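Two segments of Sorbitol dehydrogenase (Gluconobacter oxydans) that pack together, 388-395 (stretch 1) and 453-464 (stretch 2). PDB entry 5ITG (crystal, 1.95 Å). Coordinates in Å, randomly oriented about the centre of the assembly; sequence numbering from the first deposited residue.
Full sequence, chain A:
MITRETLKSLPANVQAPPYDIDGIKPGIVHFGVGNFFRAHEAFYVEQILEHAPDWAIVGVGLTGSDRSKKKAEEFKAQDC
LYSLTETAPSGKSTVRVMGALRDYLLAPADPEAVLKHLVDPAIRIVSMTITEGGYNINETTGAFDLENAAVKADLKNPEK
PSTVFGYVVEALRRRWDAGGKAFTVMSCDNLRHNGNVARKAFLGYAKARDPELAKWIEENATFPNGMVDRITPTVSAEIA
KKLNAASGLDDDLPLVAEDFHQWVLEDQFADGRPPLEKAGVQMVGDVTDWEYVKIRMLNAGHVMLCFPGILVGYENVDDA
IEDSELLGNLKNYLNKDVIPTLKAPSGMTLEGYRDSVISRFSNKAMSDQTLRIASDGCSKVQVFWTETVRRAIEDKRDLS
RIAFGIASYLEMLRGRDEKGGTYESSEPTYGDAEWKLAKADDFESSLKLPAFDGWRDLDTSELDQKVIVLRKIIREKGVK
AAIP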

# COMPACT_ATOMS: atom_id res chain seq x y z
N THR A 388 -15.65 -12.52 -7.04
CA THR A 388 -16.77 -12.92 -6.18
C THR A 388 -18.08 -13.05 -6.97
O THR A 388 -18.85 -13.99 -6.76
CB THR A 388 -16.94 -11.94 -5.01
OG1 THR A 388 -15.83 -12.12 -4.11
CG2 THR A 388 -18.25 -12.18 -4.26
N VAL A 389 -18.32 -12.13 -7.89
CA VAL A 389 -19.51 -12.20 -8.72
C VAL A 389 -19.44 -13.39 -9.69
O VAL A 389 -20.39 -14.16 -9.81
CB VAL A 389 -19.70 -10.90 -9.54
CG1 VAL A 389 -20.86 -11.05 -10.54
CG2 VAL A 389 -19.98 -9.74 -8.60
N ARG A 390 -18.31 -13.56 -10.36
CA ARG A 390 -18.17 -14.69 -11.29
C ARG A 390 -18.42 -16.02 -10.59
O ARG A 390 -19.13 -16.87 -11.12
CB ARG A 390 -16.77 -14.72 -11.93
CG ARG A 390 -16.45 -13.58 -12.89
CD ARG A 390 -15.17 -13.90 -13.68
NE ARG A 390 -15.39 -14.95 -14.67
CZ ARG A 390 -15.87 -14.75 -15.89
NH1 ARG A 390 -16.17 -13.52 -16.30
NH2 ARG A 390 -16.08 -15.77 -16.71
N ARG A 391 -17.84 -16.21 -9.41
CA ARG A 391 -18.02 -17.45 -8.67
C ARG A 391 -19.47 -17.70 -8.28
O ARG A 391 -19.96 -18.82 -8.40
CB ARG A 391 -17.14 -17.46 -7.41
CG ARG A 391 -15.68 -17.66 -7.70
CD ARG A 391 -15.43 -19.05 -8.27
NE ARG A 391 -15.24 -20.05 -7.23
CZ ARG A 391 -14.23 -20.04 -6.37
NH1 ARG A 391 -13.32 -19.07 -6.43
NH2 ARG A 391 -14.12 -21.00 -5.46
N ALA A 392 -20.15 -16.66 -7.80
CA ALA A 392 -21.55 -16.79 -7.40
C ALA A 392 -22.41 -17.21 -8.57
O ALA A 392 -23.28 -18.06 -8.43
CB ALA A 392 -22.06 -15.48 -6.83
N ILE A 393 -22.15 -16.61 -9.74
CA ILE A 393 -22.91 -16.95 -10.95
C ILE A 393 -22.54 -18.34 -11.46
O ILE A 393 -23.41 -19.13 -11.82
CB ILE A 393 -22.63 -15.94 -12.09
CG1 ILE A 393 -23.10 -14.54 -11.69
CG2 ILE A 393 -23.32 -16.42 -13.37
CD1 ILE A 393 -22.89 -13.49 -12.77
N GLU A 394 -21.24 -18.62 -11.50
CA GLU A 394 -20.75 -19.91 -11.99
C GLU A 394 -21.22 -21.08 -11.12
O GLU A 394 -21.65 -22.11 -11.64
CB GLU A 394 -19.22 -19.91 -12.05
CG GLU A 394 -18.63 -18.91 -13.03
CD GLU A 394 -17.13 -18.71 -12.85
OE1 GLU A 394 -16.61 -19.10 -11.78
OE2 GLU A 394 -16.48 -18.16 -13.76
N ASP A 395 -21.13 -20.92 -9.80
CA ASP A 395 -21.54 -21.99 -8.89
C ASP A 395 -23.01 -21.93 -8.49
O ASP A 395 -23.45 -22.69 -7.63
CB ASP A 395 -20.66 -21.98 -7.64
CG ASP A 395 -19.20 -22.16 -7.96
OD1 ASP A 395 -18.89 -22.88 -8.94
OD2 ASP A 395 -18.36 -21.59 -7.24
N ASP A 453 -18.27 -5.03 -16.43
CA ASP A 453 -17.77 -5.77 -17.59
C ASP A 453 -17.03 -7.07 -17.27
O ASP A 453 -16.98 -7.98 -18.10
CB ASP A 453 -16.86 -4.89 -18.45
CG ASP A 453 -17.62 -3.84 -19.25
OD1 ASP A 453 -18.86 -3.88 -19.25
OD2 ASP A 453 -16.98 -2.98 -19.88
N GLY A 454 -16.44 -7.14 -16.08
CA GLY A 454 -15.68 -8.31 -15.69
C GLY A 454 -16.44 -9.63 -15.66
O GLY A 454 -15.83 -10.70 -15.72
N TRP A 455 -17.76 -9.56 -15.54
CA TRP A 455 -18.57 -10.78 -15.51
C TRP A 455 -19.67 -10.79 -16.56
O TRP A 455 -20.50 -11.71 -16.59
CB TRP A 455 -19.18 -10.97 -14.12
CG TRP A 455 -20.02 -9.83 -13.62
CD1 TRP A 455 -21.33 -9.58 -13.92
CD2 TRP A 455 -19.62 -8.82 -12.69
NE1 TRP A 455 -21.78 -8.47 -13.23
CE2 TRP A 455 -20.75 -7.99 -12.46
CE3 TRP A 455 -18.43 -8.53 -12.02
CZ2 TRP A 455 -20.71 -6.89 -11.60
CZ3 TRP A 455 -18.39 -7.44 -11.15
CH2 TRP A 455 -19.53 -6.63 -10.95
N ARG A 456 -19.64 -9.81 -17.45
CA ARG A 456 -20.65 -9.67 -18.49
C ARG A 456 -20.73 -10.85 -19.46
O ARG A 456 -21.77 -11.07 -20.09
CB ARG A 456 -20.43 -8.37 -19.25
CG ARG A 456 -21.69 -7.82 -19.91
CD ARG A 456 -21.42 -6.50 -20.61
NE ARG A 456 -21.15 -5.39 -19.69
CZ ARG A 456 -22.05 -4.85 -18.88
NH1 ARG A 456 -23.29 -5.30 -18.85
NH2 ARG A 456 -21.71 -3.83 -18.10
N ASP A 457 -19.65 -11.63 -19.59
CA ASP A 457 -19.66 -12.77 -20.50
C ASP A 457 -20.55 -13.91 -20.00
O ASP A 457 -21.02 -14.73 -20.79
CB ASP A 457 -18.23 -13.28 -20.73
CG ASP A 457 -17.50 -13.58 -19.44
OD1 ASP A 457 -17.30 -12.65 -18.63
OD2 ASP A 457 -17.11 -14.75 -19.23
N LEU A 458 -20.78 -13.94 -18.70
CA LEU A 458 -21.63 -14.96 -18.09
C LEU A 458 -23.10 -14.57 -18.23
O LEU A 458 -23.43 -13.48 -18.70
CB LEU A 458 -21.28 -15.09 -16.60
CG LEU A 458 -19.82 -15.44 -16.29
CD1 LEU A 458 -19.56 -15.31 -14.80
CD2 LEU A 458 -19.54 -16.86 -16.77
N ASP A 459 -23.99 -15.47 -17.82
CA ASP A 459 -25.42 -15.19 -17.89
C ASP A 459 -25.80 -14.36 -16.67
O ASP A 459 -26.09 -14.90 -15.61
CB ASP A 459 -26.23 -16.48 -17.92
CG ASP A 459 -27.72 -16.23 -17.72
OD1 ASP A 459 -28.24 -15.25 -18.29
OD2 ASP A 459 -28.36 -17.02 -17.00
N THR A 460 -25.81 -13.04 -16.84
CA THR A 460 -26.13 -12.11 -15.77
C THR A 460 -27.62 -11.79 -15.65
O THR A 460 -28.01 -10.83 -14.97
CB THR A 460 -25.37 -10.78 -15.98
OG1 THR A 460 -25.88 -10.13 -17.15
CG2 THR A 460 -23.88 -11.05 -16.18
N SER A 461 -28.46 -12.59 -16.30
CA SER A 461 -29.91 -12.38 -16.27
C SER A 461 -30.51 -12.28 -14.87
O SER A 461 -31.17 -11.29 -14.54
CB SER A 461 -30.62 -13.51 -17.03
OG SER A 461 -30.18 -13.55 -18.37
N GLU A 462 -30.29 -13.30 -14.05
CA GLU A 462 -30.82 -13.32 -12.69
C GLU A 462 -30.24 -12.21 -11.83
O GLU A 462 -30.95 -11.57 -11.06
CB GLU A 462 -30.55 -14.68 -12.04
CG GLU A 462 -31.51 -15.03 -10.92
CD GLU A 462 -31.17 -16.34 -10.25
OE1 GLU A 462 -30.83 -17.31 -10.97
OE2 GLU A 462 -31.26 -16.42 -9.00
N LEU A 463 -28.94 -11.98 -11.95
CA LEU A 463 -28.27 -10.94 -11.17
C LEU A 463 -28.82 -9.57 -11.54
O LEU A 463 -29.18 -8.79 -10.67
CB LEU A 463 -26.76 -10.97 -11.42
CG LEU A 463 -25.94 -9.85 -10.74
CD1 LEU A 463 -26.08 -9.96 -9.23
CD2 LEU A 463 -24.47 -9.95 -11.15
N ASP A 464 -28.89 -9.27 -12.83
CA ASP A 464 -29.38 -7.96 -13.26
C ASP A 464 -30.81 -7.68 -12.82
O ASP A 464 -31.14 -6.57 -12.41
CB ASP A 464 -29.22 -7.80 -14.78
CG ASP A 464 -27.76 -7.86 -15.22
OD1 ASP A 464 -26.87 -7.49 -14.42
OD2 ASP A 464 -27.49 -8.26 -16.38

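The apolar centre is Val 389 against the indole of Trp 455. Val 389 points its CA-to-CB bond toward the other stretch, and in the t rotamer its CG1 sits over the face of Trp 455, 3.4 Å from the centroid of the five-membered ring and 14° off the normal, a CH-pi contact. The same CG1 meets Leu 463 CD2 at 3.8 Å, so CG1 touches both Trp 455 and Leu 463. One helical turn on, Ile 393 also points toward the other stretch and extends the apolar patch: its CD1 lies 4.2 Å from Leu 463 CD2, while its CG2 reaches Leu 458 CB at 4.0 Å. The spacing of four residues puts both side chains on the same side of the helix.

Polarity begins with Arg 390, whose CA-to-CB bond runs sideways but whose end swings nearer. Its guanidinium makes a two-pronged salt bridge with Asp 457, NH1 to OD1 at 2.7 Å and NH2 to OD2 at 2.9 Å, both at 163°. NH1 also donates to the backbone Gly 454 O at 2.9 Å. These acceptors lie near the guanidinium plane, leaving a face for Leu 458. The type I turn from Trp 455 to Leu 458 thus carries indole, carboxylate and leucine together.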